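Local atomic coordinates of carboxysome assembly protein CcmN (Synechococcus elongatus, PDB entry 7D6C), a protein that is required for carboxysome formation, its N-terminal region binding the scaffold protein CcmM and its C-terminal peptide binding the shell protein CcmK2. Residues 15-21 against 32-38; 39-45 against 60-66; 70-74 against 86-92; 96-102 against 113-119. Residues are numbered along the deposited sequence.

Contact 1: 15-21 against 32-38; sequences SDRYFAS and IAPGVLL
Segments 15-21 and 32-38 run parallel on successive coils of a left-handed beta-helix. R17 and Y18 lie level with P34 and G35; the register then slips one residue, to F19-L37 and A20-L38 (CA-CA 5.2 and 4.6 Å). I32 (chi1 m, chi2 t) lays CG2 over the Y18 ring (chi1 p), a CH-pi contact 3.6 Å from the centroid and 24° off the normal. A33 to V36 form a type II turn with P34 (-64/144) and G35 (84/2) at its corners. P34 CB reaches D16 C at 3.4 Å, and G35 N donates to R17 O (3.0 Å), which also accepts S15 OG (2.8 Å). V36 O receives F19 N (3.0 Å). L37 CD2 lies 3.9 Å from F19 CB; on the other face L38 packs inward against I46 and I60. L38 N gives to F19 O (3.0 Å), and L38 O takes S21 N (2.8 Å). Four backbone hydrogen bonds set the pairing, G35's angles call for glycine, and F19 also packs on CcmM.

Contact 2: 39-45 against 60-66; sequences IAEADSR and IHARGGA
The strongest polar links, I39 N to I60 O at 2.7 Å (179°) and A62 N to I39 O at 2.8 Å, pair parallel strands on adjacent coils of the left-handed beta-helix. I39 is bridged to H61 and A40 to A62; the bond from E41 N to A62 O is weak (3.3 Å). E41 to S44 form a type I turn, and the other segment rounds its corner at G64 (71/25) and G65 (157/-144), whose angles would jam a CB against the preceding carbonyl. The register slips by one here, so R45 pairs with A66. S44 (chi1 m) spans the corner, its OG accepting G65 N at 2.9 Å, and R45 N donates to G65 O at 3.2 Å. Outside, H61 (chi1 t) gives NE2 to E41 OE1 (3.2 Å, 163°), E41 being m at chi1 and chi2, while H61 ND1 bonds a polar side chain of CcmM. I39 CG2 lies 3.3 Å from H61 CD2, and A40 CB meets A62 CB at 4.2 Å inward, where A62 also packs on I46 and I67. R45, salt-bridged to E47, lays its guanidinium face on A66, NE lying 3.9 Å from A66 CB.

Contact 3: 70-74 against 86-92; sequences QAGAL and IVGRQAC
Q70, L74 and A73 give up the most surface, 72, 50 and 43 Å² of the 438 Å² buried in all. Q70 (-83/175, chi1 m) points its CA-to-CB bond at the other segment: CB lies 3.9 Å from both G88 C and R89 N, and CD sits 4.0 Å from I86 CG2. Its backbone N donates to V87 O at 2.9 Å (158°), the first of three hydrogen bonds. A type II turn follows, A73 N returning to Q70 O at 3.2 Å with A71 (-65/141) and G72 (71/-2) at the corners. Beside it G88 to A91 repeat the turn, with R89 (-58/131) and Q90 (72/8) in the corner positions, and the pair is joined where Q90 N donates to A71 O at 3.0 Å. At G72 an ideal CB would come 2.6 Å from Q90 OE1, a clash that glycine avoids. A73 turns CB to V87 CG1 (4.2 Å) and A91 CB (4.4 Å), while its CA-H contacts A91 O at 3.2 Å. That same oxygen accepts L74 N at 2.9 Å. L74 (m, t) then bridges C92 in parallel, CA to CA 4.9 Å, with CD1 4.4 Å from C92 SG; both side chains pack on V82 of the second CcmN subunit. Turns stacked coil on coil in this way mark the corners of the hexapeptide-repeat left-handed beta-helix.

Contact 4: 96-102 against 113-119; sequences STTLVNT and GSLLSAE
Strands 98-100 and 115-117 run 4.7 Å apart at 3°, in unbroken parallel register: T98 with L115, L99 with L116, V100 with S117. T98 N to S114 O (2.7 Å), L116 N to T98 O (2.8 Å), V100 N to L116 O (2.7 Å) and A118 N to V100 O (3.1 Å) hold them. Side chains alternate between two faces. On one, L99 (m, t) brings CD2 within 3.7 Å of CD2 of L116, whose chi1 of -87° and chi2 of 47° accompany the 81 Å² it buries here; both leucines also touch I104. The other face faces CcmM. There T98 (chi1 m) puts CG2 3.8 Å from CD1 of L115 (t, p) and hydrogen-bonds through OG1 to polar and basic side chains of CcmM, while V100 (t) sets CB 3.7 Å from CB of S117 (t). Before the strands, T97 OG1 and S114 OG, both chi1 m, hydrogen-bond to G94 O and A111 O respectively. After them N101 (53/39, chi1 m) turns the chain, OD1 taking Q84 N. T102, with chi1 at 39°, swings OG1 to 2.9 Å from L116 O, a weak bond whose proton is not settled, and CG2 to 3.9 Å from A118 CB. In-register parallel pairing of strands on successive coils, with leucines packed inward, is typical of a flat side of a left-handed parallel beta-helix; here the outward side meets CcmM.

In the fold
The four contacts follow in series along the chain as the beta-helix of CcmN's N-terminal, CcmM-binding domain winds coil by coil. Contacts 1, 2 and 4 belong to one six-stranded parallel sheet; contacts 1 and 2 share strand 37-40 and join through S21 O to A40 N (2.7 Å) and L37 O to I60 N (2.8 Å). Contacts 1 and 4 occupy its ends, centres 21 Å apart. Contact 3 sits at a corner between the other two sheets, reaching contact 4 where V87 CG2 meets L99 CD1 at 4.2 Å. Contacts 1, 2 and 4 meet CcmM, contacts 1 and 3 the second CcmN, as in the heterotrimeric adaptor of one CcmM and two CcmN chains.

Contact 1: 15-21 against 32-38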
loop_
_atom_site.group_PDB
_atom_site.type_symbol
_atom_site.label_atom_id
_atom_site.label_comp_id
_atom_site.label_asym_id
_atom_site.label_seq_id
_atom_site.Cartn_x
_atom_site.Cartn_y
_atom_site.Cartn_z
ATOM N N SER F 15 -15.117 -2.397 3.285
ATOM C CA SER F 15 -16.022 -3.478 2.931
ATOM C C SER F 15 -15.341 -4.801 3.228
ATOM O O SER F 15 -14.197 -4.855 3.683
ATOM C CB SER F 15 -16.425 -3.397 1.458
ATOM O OG SER F 15 -15.283 -3.403 0.607
ATOM N N ASP F 16 -16.063 -5.884 2.969
ATOM C CA ASP F 16 -15.449 -7.194 2.827
ATOM C C ASP F 16 -15.268 -7.563 1.368
ATOM O O ASP F 16 -15.224 -8.749 1.028
ATOM C CB ASP F 16 -16.282 -8.251 3.540
ATOM C CG ASP F 16 -17.613 -8.497 2.863
ATOM O OD1 ASP F 16 -18.010 -7.712 1.959
ATOM O OD2 ASP F 16 -18.270 -9.481 3.263
ATOM N N ARG F 17 -15.209 -6.572 0.491
ATOM C CA ARG F 17 -15.105 -6.846 -0.920
ATOM C C ARG F 17 -14.001 -6.019 -1.553
ATOM O O ARG F 17 -13.694 -4.906 -1.114
ATOM C CB ARG F 17 -16.440 -6.624 -1.637
ATOM C CG ARG F 17 -17.002 -5.283 -1.596
ATOM C CD ARG F 17 -18.496 -5.430 -1.731
ATOM N NE ARG F 17 -19.054 -6.116 -0.568
ATOM C CZ ARG F 17 -20.343 -6.075 -0.216
ATOM N NH1 ARG F 17 -21.215 -5.375 -0.941
ATOM N NH2 ARG F 17 -20.764 -6.758 0.852
ATOM N N TYR F 18 -13.381 -6.624 -2.563
ATOM C CA TYR F 18 -12.462 -5.978 -3.477
ATOM C C TYR F 18 -13.215 -5.457 -4.687
ATOM O O TYR F 18 -14.404 -5.718 -4.878
ATOM C CB TYR F 18 -11.370 -6.937 -3.919
ATOM C CG TYR F 18 -11.823 -8.160 -4.699
ATOM C CD1 TYR F 18 -12.226 -9.316 -4.037
ATOM C CD2 TYR F 18 -11.788 -8.176 -6.101
ATOM C CE1 TYR F 18 -12.603 -10.444 -4.740
ATOM C CE2 TYR F 18 -12.155 -9.291 -6.806
ATOM C CZ TYR F 18 -12.564 -10.426 -6.119
ATOM O OH TYR F 18 -12.946 -11.555 -6.812
ATOM N N PHE F 19 -12.495 -4.718 -5.517
ATOM C CA PHE F 19 -13.100 -3.952 -6.594
ATOM C C PHE F 19 -12.276 -4.122 -7.850
ATOM O O PHE F 19 -11.076 -3.826 -7.855
ATOM C CB PHE F 19 -13.178 -2.477 -6.220
ATOM C CG PHE F 19 -13.408 -1.558 -7.389
ATOM C CD1 PHE F 19 -12.345 -1.104 -8.177
ATOM C CD2 PHE F 19 -14.674 -1.099 -7.660
ATOM C CE1 PHE F 19 -12.549 -0.234 -9.234
ATOM C CE2 PHE F 19 -14.879 -0.226 -8.687
ATOM C CZ PHE F 19 -13.815 0.207 -9.488
ATOM N N ALA F 20 -12.922 -4.554 -8.919
ATOM C CA ALA F 20 -12.273 -4.633 -10.213
ATOM C C ALA F 20 -12.857 -3.579 -11.143
ATOM O O ALA F 20 -14.052 -3.253 -11.083
ATOM C CB ALA F 20 -12.421 -6.026 -10.812
ATOM N N SER F 21 -12.005 -3.029 -11.985
ATOM C CA SER F 21 -12.457 -2.167 -13.057
ATOM C C SER F 21 -11.537 -2.437 -14.224
ATOM O O SER F 21 -10.318 -2.242 -14.106
ATOM C CB SER F 21 -12.413 -0.696 -12.665
ATOM O OG SER F 21 -13.153 0.077 -13.583
ATOM N N ILE F 32 -8.783 -13.328 -2.875
ATOM C CA ILE F 32 -8.484 -11.898 -2.923
ATOM C C ILE F 32 -9.000 -11.252 -1.650
ATOM O O ILE F 32 -10.207 -11.304 -1.372
ATOM C CB ILE F 32 -9.106 -11.209 -4.146
ATOM C CG1 ILE F 32 -8.551 -11.799 -5.448
ATOM C CG2 ILE F 32 -8.860 -9.696 -4.061
ATOM C CD1 ILE F 32 -9.443 -11.556 -6.650
ATOM N N ALA F 33 -8.101 -10.608 -0.903
ATOM C CA ALA F 33 -8.505 -9.939 0.330
ATOM C C ALA F 33 -9.401 -8.741 0.028
ATOM O O ALA F 33 -9.337 -8.156 -1.061
ATOM C CB ALA F 33 -7.287 -9.477 1.113
ATOM N N PRO F 34 -10.243 -8.349 0.980
ATOM C CA PRO F 34 -11.117 -7.186 0.758
ATOM C C PRO F 34 -10.324 -5.893 0.594
ATOM O O PRO F 34 -9.290 -5.680 1.238
ATOM C CB PRO F 34 -11.982 -7.154 2.021
ATOM C CG PRO F 34 -11.980 -8.553 2.496
ATOM C CD PRO F 34 -10.610 -9.084 2.198
ATOM N N GLY F 35 -10.819 -5.024 -0.280
ATOM C CA GLY F 35 -10.150 -3.767 -0.490
ATOM C C GLY F 35 -9.010 -3.818 -1.471
ATOM O O GLY F 35 -8.345 -2.789 -1.690
ATOM N N VAL F 36 -8.757 -4.973 -2.081
ATOM C CA VAL F 36 -7.799 -4.998 -3.176
ATOM C C VAL F 36 -8.415 -4.365 -4.424
ATOM O O VAL F 36 -9.626 -4.457 -4.673
ATOM C CB VAL F 36 -7.316 -6.431 -3.416
ATOM C CG1 VAL F 36 -6.574 -6.527 -4.738
ATOM C CG2 VAL F 36 -6.427 -6.845 -2.262
ATOM N N LEU F 37 -7.586 -3.668 -5.188
ATOM C CA LEU F 37 -8.040 -2.858 -6.306
ATOM C C LEU F 37 -7.379 -3.385 -7.563
ATOM O O LEU F 37 -6.176 -3.167 -7.762
ATOM C CB LEU F 37 -7.693 -1.394 -6.077
ATOM C CG LEU F 37 -8.292 -0.859 -4.783
ATOM C CD1 LEU F 37 -7.761 0.529 -4.470
ATOM C CD2 LEU F 37 -9.795 -0.870 -4.965
ATOM N N LEU F 38 -8.164 -4.084 -8.402
ATOM C CA LEU F 38 -7.716 -4.545 -9.721
ATOM C C LEU F 38 -8.230 -3.580 -10.785
ATOM O O LEU F 38 -9.428 -3.562 -11.088
ATOM C CB LEU F 38 -8.211 -5.956 -10.001
ATOM C CG LEU F 38 -7.987 -6.905 -8.832
ATOM C CD1 LEU F 38 -8.356 -8.323 -9.202
ATOM C CD2 LEU F 38 -6.548 -6.838 -8.409
#

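Contact 2: 39-45 against 60-66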
loop_
_atom_site.group_PDB
_atom_site.type_symbol
_atom_site.label_atom_id
_atom_site.label_comp_id
_atom_site.label_asym_id
_atom_site.label_seq_id
_atom_site.Cartn_x
_atom_site.Cartn_y
_atom_site.Cartn_z
ATOM N N ILE F 39 -7.326 -2.784 -11.351
ATOM C CA ILE F 39 -7.669 -1.773 -12.342
ATOM C C ILE F 39 -6.927 -2.099 -13.628
ATOM O O ILE F 39 -5.712 -2.341 -13.605
ATOM C CB ILE F 39 -7.324 -0.358 -11.841
ATOM C CG1 ILE F 39 -8.165 -0.038 -10.617
ATOM C CG2 ILE F 39 -7.588 0.697 -12.900
ATOM C CD1 ILE F 39 -7.518 -0.464 -9.367
ATOM N N ALA F 40 -7.658 -2.131 -14.742
ATOM C CA ALA F 40 -7.056 -2.357 -16.056
ATOM C C ALA F 40 -7.596 -1.310 -17.022
ATOM O O ALA F 40 -8.815 -1.194 -17.199
ATOM C CB ALA F 40 -7.323 -3.781 -16.563
ATOM N N GLU F 41 -6.693 -0.533 -17.624
ATOM C CA GLU F 41 -7.088 0.465 -18.609
ATOM C C GLU F 41 -7.591 -0.219 -19.881
ATOM O O GLU F 41 -7.432 -1.433 -20.074
ATOM C CB GLU F 41 -5.919 1.403 -18.929
ATOM C CG GLU F 41 -5.353 2.130 -17.729
ATOM C CD GLU F 41 -6.277 3.227 -17.232
ATOM O OE1 GLU F 41 -6.856 3.093 -16.130
ATOM O OE2 GLU F 41 -6.432 4.236 -17.950
ATOM N N ALA F 42 -8.200 0.585 -20.765
ATOM C CA ALA F 42 -8.921 0.033 -21.911
ATOM C C ALA F 42 -8.014 -0.795 -22.799
ATOM O O ALA F 42 -8.457 -1.792 -23.388
ATOM C CB ALA F 42 -9.570 1.149 -22.721
ATOM N N ASP F 43 -6.744 -0.412 -22.891
ATOM C CA ASP F 43 -5.740 -1.141 -23.654
ATOM C C ASP F 43 -5.118 -2.287 -22.866
ATOM O O ASP F 43 -3.992 -2.698 -23.167
ATOM C CB ASP F 43 -4.641 -0.177 -24.099
ATOM C CG ASP F 43 -3.935 0.479 -22.921
ATOM O OD1 ASP F 43 -4.620 0.910 -21.952
ATOM O OD2 ASP F 43 -2.691 0.549 -22.970
ATOM N N SER F 44 -5.817 -2.816 -21.869
ATOM C CA SER F 44 -5.111 -3.554 -20.838
ATOM C C SER F 44 -6.045 -4.525 -20.135
ATOM O O SER F 44 -7.270 -4.333 -20.090
ATOM C CB SER F 44 -4.482 -2.583 -19.834
ATOM O OG SER F 44 -3.356 -1.944 -20.413
ATOM N N ARG F 45 -5.431 -5.559 -19.556
ATOM C CA ARG F 45 -6.162 -6.575 -18.818
ATOM C C ARG F 45 -5.297 -7.107 -17.683
ATOM O O ARG F 45 -4.063 -7.076 -17.746
ATOM C CB ARG F 45 -6.565 -7.728 -19.731
ATOM C CG ARG F 45 -5.346 -8.355 -20.368
ATOM C CD ARG F 45 -5.627 -9.668 -21.044
ATOM N NE ARG F 45 -4.422 -10.058 -21.760
ATOM C CZ ARG F 45 -3.721 -11.156 -21.495
ATOM N NH1 ARG F 45 -4.144 -11.988 -20.537
ATOM N NH2 ARG F 45 -2.602 -11.423 -22.190
ATOM N N ILE F 60 -3.444 -3.646 -8.082
ATOM C CA ILE F 60 -2.929 -4.098 -9.364
ATOM C C ILE F 60 -3.488 -3.165 -10.422
ATOM O O ILE F 60 -4.712 -3.095 -10.606
ATOM C CB ILE F 60 -3.316 -5.558 -9.652
ATOM C CG1 ILE F 60 -3.093 -6.425 -8.409
ATOM C CG2 ILE F 60 -2.513 -6.081 -10.805
ATOM C CD1 ILE F 60 -1.631 -6.676 -8.066
ATOM N N HIS F 61 -2.608 -2.435 -11.107
ATOM C CA HIS F 61 -3.047 -1.482 -12.122
ATOM C C HIS F 61 -2.308 -1.749 -13.428
ATOM O O HIS F 61 -1.120 -1.428 -13.551
ATOM C CB HIS F 61 -2.838 -0.048 -11.656
ATOM C CG HIS F 61 -3.432 0.962 -12.574
ATOM N ND1 HIS F 61 -3.115 2.300 -12.516
ATOM C CD2 HIS F 61 -4.316 0.828 -13.589
ATOM C CE1 HIS F 61 -3.784 2.949 -13.452
ATOM N NE2 HIS F 61 -4.521 2.079 -14.117
ATOM N N ALA F 62 -3.011 -2.329 -14.406
ATOM C CA ALA F 62 -2.398 -2.714 -15.673
ATOM C C ALA F 62 -2.440 -1.537 -16.630
ATOM O O ALA F 62 -3.483 -0.889 -16.780
ATOM C CB ALA F 62 -3.099 -3.923 -16.278
ATOM N N ARG F 63 -1.296 -1.235 -17.248
ATOM C CA ARG F 63 -1.224 -0.089 -18.148
ATOM C C ARG F 63 -0.305 -0.407 -19.317
ATOM O O ARG F 63 0.850 -0.804 -19.119
ATOM C CB ARG F 63 -0.747 1.179 -17.427
ATOM C CG ARG F 63 -1.328 2.434 -18.038
ATOM C CD ARG F 63 -0.753 3.706 -17.454
ATOM N NE ARG F 63 -0.689 3.721 -16.000
ATOM C CZ ARG F 63 -0.794 4.848 -15.310
ATOM N NH1 ARG F 63 -0.739 4.861 -13.973
ATOM N NH2 ARG F 63 -0.992 5.979 -15.975
ATOM N N GLY F 64 -0.836 -0.225 -20.529
ATOM C CA GLY F 64 -0.120 -0.550 -21.748
ATOM C C GLY F 64 0.061 -2.030 -22.003
ATOM O O GLY F 64 1.011 -2.424 -22.694
ATOM N N GLY F 65 -0.802 -2.861 -21.465
ATOM C CA GLY F 65 -0.596 -4.269 -21.656
ATOM C C GLY F 65 -1.288 -5.053 -20.553
ATOM O O GLY F 65 -2.369 -4.677 -20.099
ATOM N N ALA F 66 -0.647 -6.143 -20.148
ATOM C CA ALA F 66 -1.256 -7.058 -19.198
ATOM C C ALA F 66 -0.407 -7.184 -17.941
ATOM O O ALA F 66 0.820 -7.058 -17.976
ATOM C CB ALA F 66 -1.456 -8.448 -19.813
#

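Contact 3: 70-74 against 86-92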
loop_
_atom_site.group_PDB
_atom_site.type_symbol
_atom_site.label_atom_id
_atom_site.label_comp_id
_atom_site.label_asym_id
_atom_site.label_seq_id
_atom_site.Cartn_x
_atom_site.Cartn_y
_atom_site.Cartn_z
ATOM N N GLN F 70 0.918 -15.486 -12.101
ATOM C CA GLN F 70 0.822 -16.892 -12.462
ATOM C C GLN F 70 0.508 -17.736 -11.227
ATOM O O GLN F 70 0.440 -17.233 -10.100
ATOM C CB GLN F 70 2.103 -17.328 -13.155
ATOM C CG GLN F 70 2.384 -16.446 -14.355
ATOM C CD GLN F 70 2.998 -17.199 -15.492
ATOM O OE1 GLN F 70 4.127 -17.695 -15.373
ATOM N NE2 GLN F 70 2.255 -17.321 -16.605
ATOM N N ALA F 71 0.289 -19.031 -11.454
ATOM C CA ALA F 71 -0.328 -19.872 -10.434
ATOM C C ALA F 71 0.552 -20.010 -9.204
ATOM O O ALA F 71 1.780 -20.138 -9.305
ATOM C CB ALA F 71 -0.620 -21.251 -10.987
ATOM N N GLY F 72 -0.102 -20.003 -8.036
ATOM C CA GLY F 72 0.549 -20.177 -6.763
ATOM C C GLY F 72 1.385 -19.009 -6.323
ATOM O O GLY F 72 1.968 -19.063 -5.228
ATOM N N ALA F 73 1.482 -17.962 -7.140
ATOM C CA ALA F 73 2.119 -16.734 -6.690
ATOM C C ALA F 73 1.289 -16.141 -5.576
ATOM O O ALA F 73 0.068 -16.310 -5.532
ATOM C CB ALA F 73 2.265 -15.721 -7.823
ATOM N N LEU F 74 1.972 -15.462 -4.657
ATOM C CA LEU F 74 1.373 -14.921 -3.448
ATOM C C LEU F 74 1.826 -13.483 -3.256
ATOM O O LEU F 74 3.003 -13.165 -3.433
ATOM C CB LEU F 74 1.781 -15.741 -2.233
ATOM C CG LEU F 74 1.474 -17.218 -2.334
ATOM C CD1 LEU F 74 2.346 -17.958 -1.371
ATOM C CD2 LEU F 74 0.001 -17.430 -2.041
ATOM N N ILE F 86 4.617 -9.818 -15.261
ATOM C CA ILE F 86 4.302 -11.230 -15.159
ATOM C C ILE F 86 4.991 -11.729 -13.912
ATOM O O ILE F 86 6.223 -11.681 -13.821
ATOM C CB ILE F 86 4.774 -12.020 -16.386
ATOM C CG1 ILE F 86 4.234 -11.391 -17.663
ATOM C CG2 ILE F 86 4.346 -13.474 -16.273
ATOM C CD1 ILE F 86 4.520 -12.207 -18.859
ATOM N N VAL F 87 4.215 -12.181 -12.938
ATOM C CA VAL F 87 4.778 -12.687 -11.696
ATOM C C VAL F 87 4.833 -14.201 -11.814
ATOM O O VAL F 87 3.794 -14.859 -11.972
ATOM C CB VAL F 87 3.968 -12.230 -10.472
ATOM C CG1 VAL F 87 4.690 -12.631 -9.193
ATOM C CG2 VAL F 87 3.777 -10.732 -10.521
ATOM N N GLY F 88 6.053 -14.742 -11.760
ATOM C CA GLY F 88 6.317 -16.150 -11.953
ATOM C C GLY F 88 5.464 -17.123 -11.162
ATOM O O GLY F 88 4.796 -16.764 -10.183
ATOM N N ARG F 89 5.477 -18.375 -11.612
ATOM C CA ARG F 89 4.852 -19.470 -10.880
ATOM C C ARG F 89 5.474 -19.573 -9.480
ATOM O O ARG F 89 6.696 -19.528 -9.333
ATOM C CB ARG F 89 5.053 -20.746 -11.711
ATOM C CG ARG F 89 4.214 -21.984 -11.409
ATOM C CD ARG F 89 4.645 -23.137 -12.374
ATOM N NE ARG F 89 4.588 -24.495 -11.802
ATOM C CZ ARG F 89 4.588 -25.640 -12.514
ATOM N NH1 ARG F 89 4.540 -26.814 -11.887
ATOM N NH2 ARG F 89 4.654 -25.634 -13.847
ATOM N N GLN F 90 4.637 -19.644 -8.441
ATOM C CA GLN F 90 5.063 -19.911 -7.065
ATOM C C GLN F 90 5.809 -18.747 -6.399
ATOM O O GLN F 90 6.327 -18.895 -5.273
ATOM C CB GLN F 90 5.936 -21.171 -6.980
ATOM C CG GLN F 90 5.267 -22.420 -7.516
ATOM C CD GLN F 90 4.496 -23.187 -6.466
ATOM O OE1 GLN F 90 3.484 -22.705 -5.956
ATOM N NE2 GLN F 90 4.937 -24.409 -6.173
ATOM N N ALA F 91 5.852 -17.580 -7.028
ATOM C CA ALA F 91 6.562 -16.444 -6.459
ATOM C C ALA F 91 5.895 -15.942 -5.168
ATOM O O ALA F 91 4.727 -16.230 -4.888
ATOM C CB ALA F 91 6.647 -15.313 -7.490
ATOM N N CYS F 92 6.668 -15.171 -4.385
ATOM C CA CYS F 92 6.252 -14.619 -3.089
ATOM C C CYS F 92 6.698 -13.168 -2.995
ATOM O O CYS F 92 7.895 -12.885 -3.114
ATOM C CB CYS F 92 6.873 -15.377 -1.926
ATOM S SG CYS F 92 6.572 -17.082 -1.926
#

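Contact 4: 96-102 against 113-119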
loop_
_atom_site.group_PDB
_atom_site.type_symbol
_atom_site.label_atom_id
_atom_site.label_comp_id
_atom_site.label_asym_id
_atom_site.label_seq_id
_atom_site.Cartn_x
_atom_site.Cartn_y
_atom_site.Cartn_z
ATOM N N SER F 96 4.174 -4.589 0.868
ATOM C CA SER F 96 4.528 -3.293 0.289
ATOM C C SER F 96 5.664 -3.383 -0.728
ATOM O O SER F 96 6.430 -2.431 -0.914
ATOM C CB SER F 96 4.852 -2.293 1.385
ATOM O OG SER F 96 3.756 -2.278 2.283
ATOM N N THR F 97 5.767 -4.524 -1.403
ATOM C CA THR F 97 6.497 -4.580 -2.657
ATOM C C THR F 97 5.871 -3.631 -3.668
ATOM O O THR F 97 4.645 -3.517 -3.761
ATOM C CB THR F 97 6.464 -5.999 -3.224
ATOM O OG1 THR F 97 6.978 -6.923 -2.262
ATOM C CG2 THR F 97 7.275 -6.078 -4.513
ATOM N N THR F 98 6.719 -2.979 -4.458
ATOM C CA THR F 98 6.278 -2.247 -5.641
ATOM C C THR F 98 6.983 -2.768 -6.894
ATOM O O THR F 98 8.221 -2.769 -6.960
ATOM C CB THR F 98 6.529 -0.762 -5.459
ATOM O OG1 THR F 98 5.561 -0.261 -4.525
ATOM C CG2 THR F 98 6.396 -0.043 -6.795
ATOM N N LEU F 99 6.194 -3.215 -7.883
ATOM C CA LEU F 99 6.700 -3.593 -9.201
ATOM C C LEU F 99 6.108 -2.648 -10.228
ATOM O O LEU F 99 4.882 -2.599 -10.370
ATOM C CB LEU F 99 6.319 -5.024 -9.562
ATOM C CG LEU F 99 6.677 -6.171 -8.633
ATOM C CD1 LEU F 99 6.027 -7.458 -9.132
ATOM C CD2 LEU F 99 8.160 -6.341 -8.572
ATOM N N VAL F 100 6.974 -1.924 -10.953
ATOM C CA VAL F 100 6.576 -0.959 -11.994
ATOM C C VAL F 100 7.204 -1.370 -13.316
ATOM O O VAL F 100 8.399 -1.139 -13.536
ATOM C CB VAL F 100 6.985 0.478 -11.657
ATOM C CG1 VAL F 100 6.321 1.415 -12.634
ATOM C CG2 VAL F 100 6.600 0.830 -10.231
ATOM N N ASN F 101 6.390 -1.930 -14.214
ATOM C CA ASN F 101 6.862 -2.430 -15.509
ATOM C C ASN F 101 8.033 -3.405 -15.328
ATOM O O ASN F 101 8.995 -3.393 -16.096
ATOM C CB ASN F 101 7.257 -1.277 -16.448
ATOM C CG ASN F 101 6.055 -0.443 -16.931
ATOM O OD1 ASN F 101 5.042 -0.985 -17.374
ATOM N ND2 ASN F 101 6.182 0.893 -16.859
ATOM N N THR F 102 7.963 -4.247 -14.290
ATOM C CA THR F 102 8.992 -5.249 -14.022
ATOM C C THR F 102 8.347 -6.556 -13.554
ATOM O O THR F 102 7.341 -6.538 -12.833
ATOM C CB THR F 102 10.017 -4.747 -12.970
ATOM O OG1 THR F 102 9.345 -4.007 -11.946
ATOM C CG2 THR F 102 11.070 -3.837 -13.595
ATOM N N GLY F 113 8.813 -4.170 1.253
ATOM C CA GLY F 113 9.233 -2.824 0.949
ATOM C C GLY F 113 10.009 -2.656 -0.336
ATOM O O GLY F 113 10.405 -1.524 -0.652
ATOM N N SER F 114 10.220 -3.733 -1.096
ATOM C CA SER F 114 11.016 -3.652 -2.318
ATOM C C SER F 114 10.382 -2.734 -3.358
ATOM O O SER F 114 9.153 -2.609 -3.472
ATOM C CB SER F 114 11.209 -5.025 -2.928
ATOM O OG SER F 114 12.063 -5.822 -2.128
ATOM N N LEU F 115 11.252 -2.094 -4.127
ATOM C CA LEU F 115 10.870 -1.083 -5.104
ATOM C C LEU F 115 11.585 -1.427 -6.399
ATOM O O LEU F 115 12.802 -1.240 -6.504
ATOM C CB LEU F 115 11.247 0.315 -4.620
ATOM C CG LEU F 115 11.195 1.378 -5.702
ATOM C CD1 LEU F 115 9.737 1.588 -6.052
ATOM C CD2 LEU F 115 11.864 2.684 -5.231
ATOM N N LEU F 116 10.843 -1.966 -7.365
ATOM C CA LEU F 116 11.392 -2.383 -8.650
ATOM C C LEU F 116 10.685 -1.591 -9.747
ATOM O O LEU F 116 9.496 -1.822 -10.005
ATOM C CB LEU F 116 11.213 -3.888 -8.847
ATOM C CG LEU F 116 12.293 -4.824 -8.291
ATOM C CD1 LEU F 116 12.680 -4.460 -6.875
ATOM C CD2 LEU F 116 11.840 -6.272 -8.328
ATOM N N SER F 117 11.405 -0.664 -10.394
ATOM C CA SER F 117 10.788 0.255 -11.355
ATOM C C SER F 117 11.706 0.496 -12.547
ATOM O O SER F 117 12.767 1.111 -12.398
ATOM C CB SER F 117 10.430 1.583 -10.697
ATOM O OG SER F 117 10.251 2.591 -11.677
ATOM N N ALA F 118 11.274 0.044 -13.728
ATOM C CA ALA F 118 11.849 0.406 -15.015
ATOM C C ALA F 118 10.948 1.422 -15.720
ATOM O O ALA F 118 9.738 1.480 -15.480
ATOM C CB ALA F 118 12.038 -0.840 -15.892
ATOM N N GLU F 119 11.556 2.213 -16.617
ATOM C CA GLU F 119 10.870 3.359 -17.228
ATOM C C GLU F 119 9.728 2.912 -18.135
ATOM O O GLU F 119 8.610 3.444 -18.058
ATOM C CB GLU F 119 11.864 4.217 -18.027
ATOM C CG GLU F 119 13.095 4.680 -17.251
ATOM C CD GLU F 119 14.138 3.580 -17.098
ATOM O OE1 GLU F 119 14.420 2.878 -18.097
ATOM O OE2 GLU F 119 14.649 3.403 -15.965
#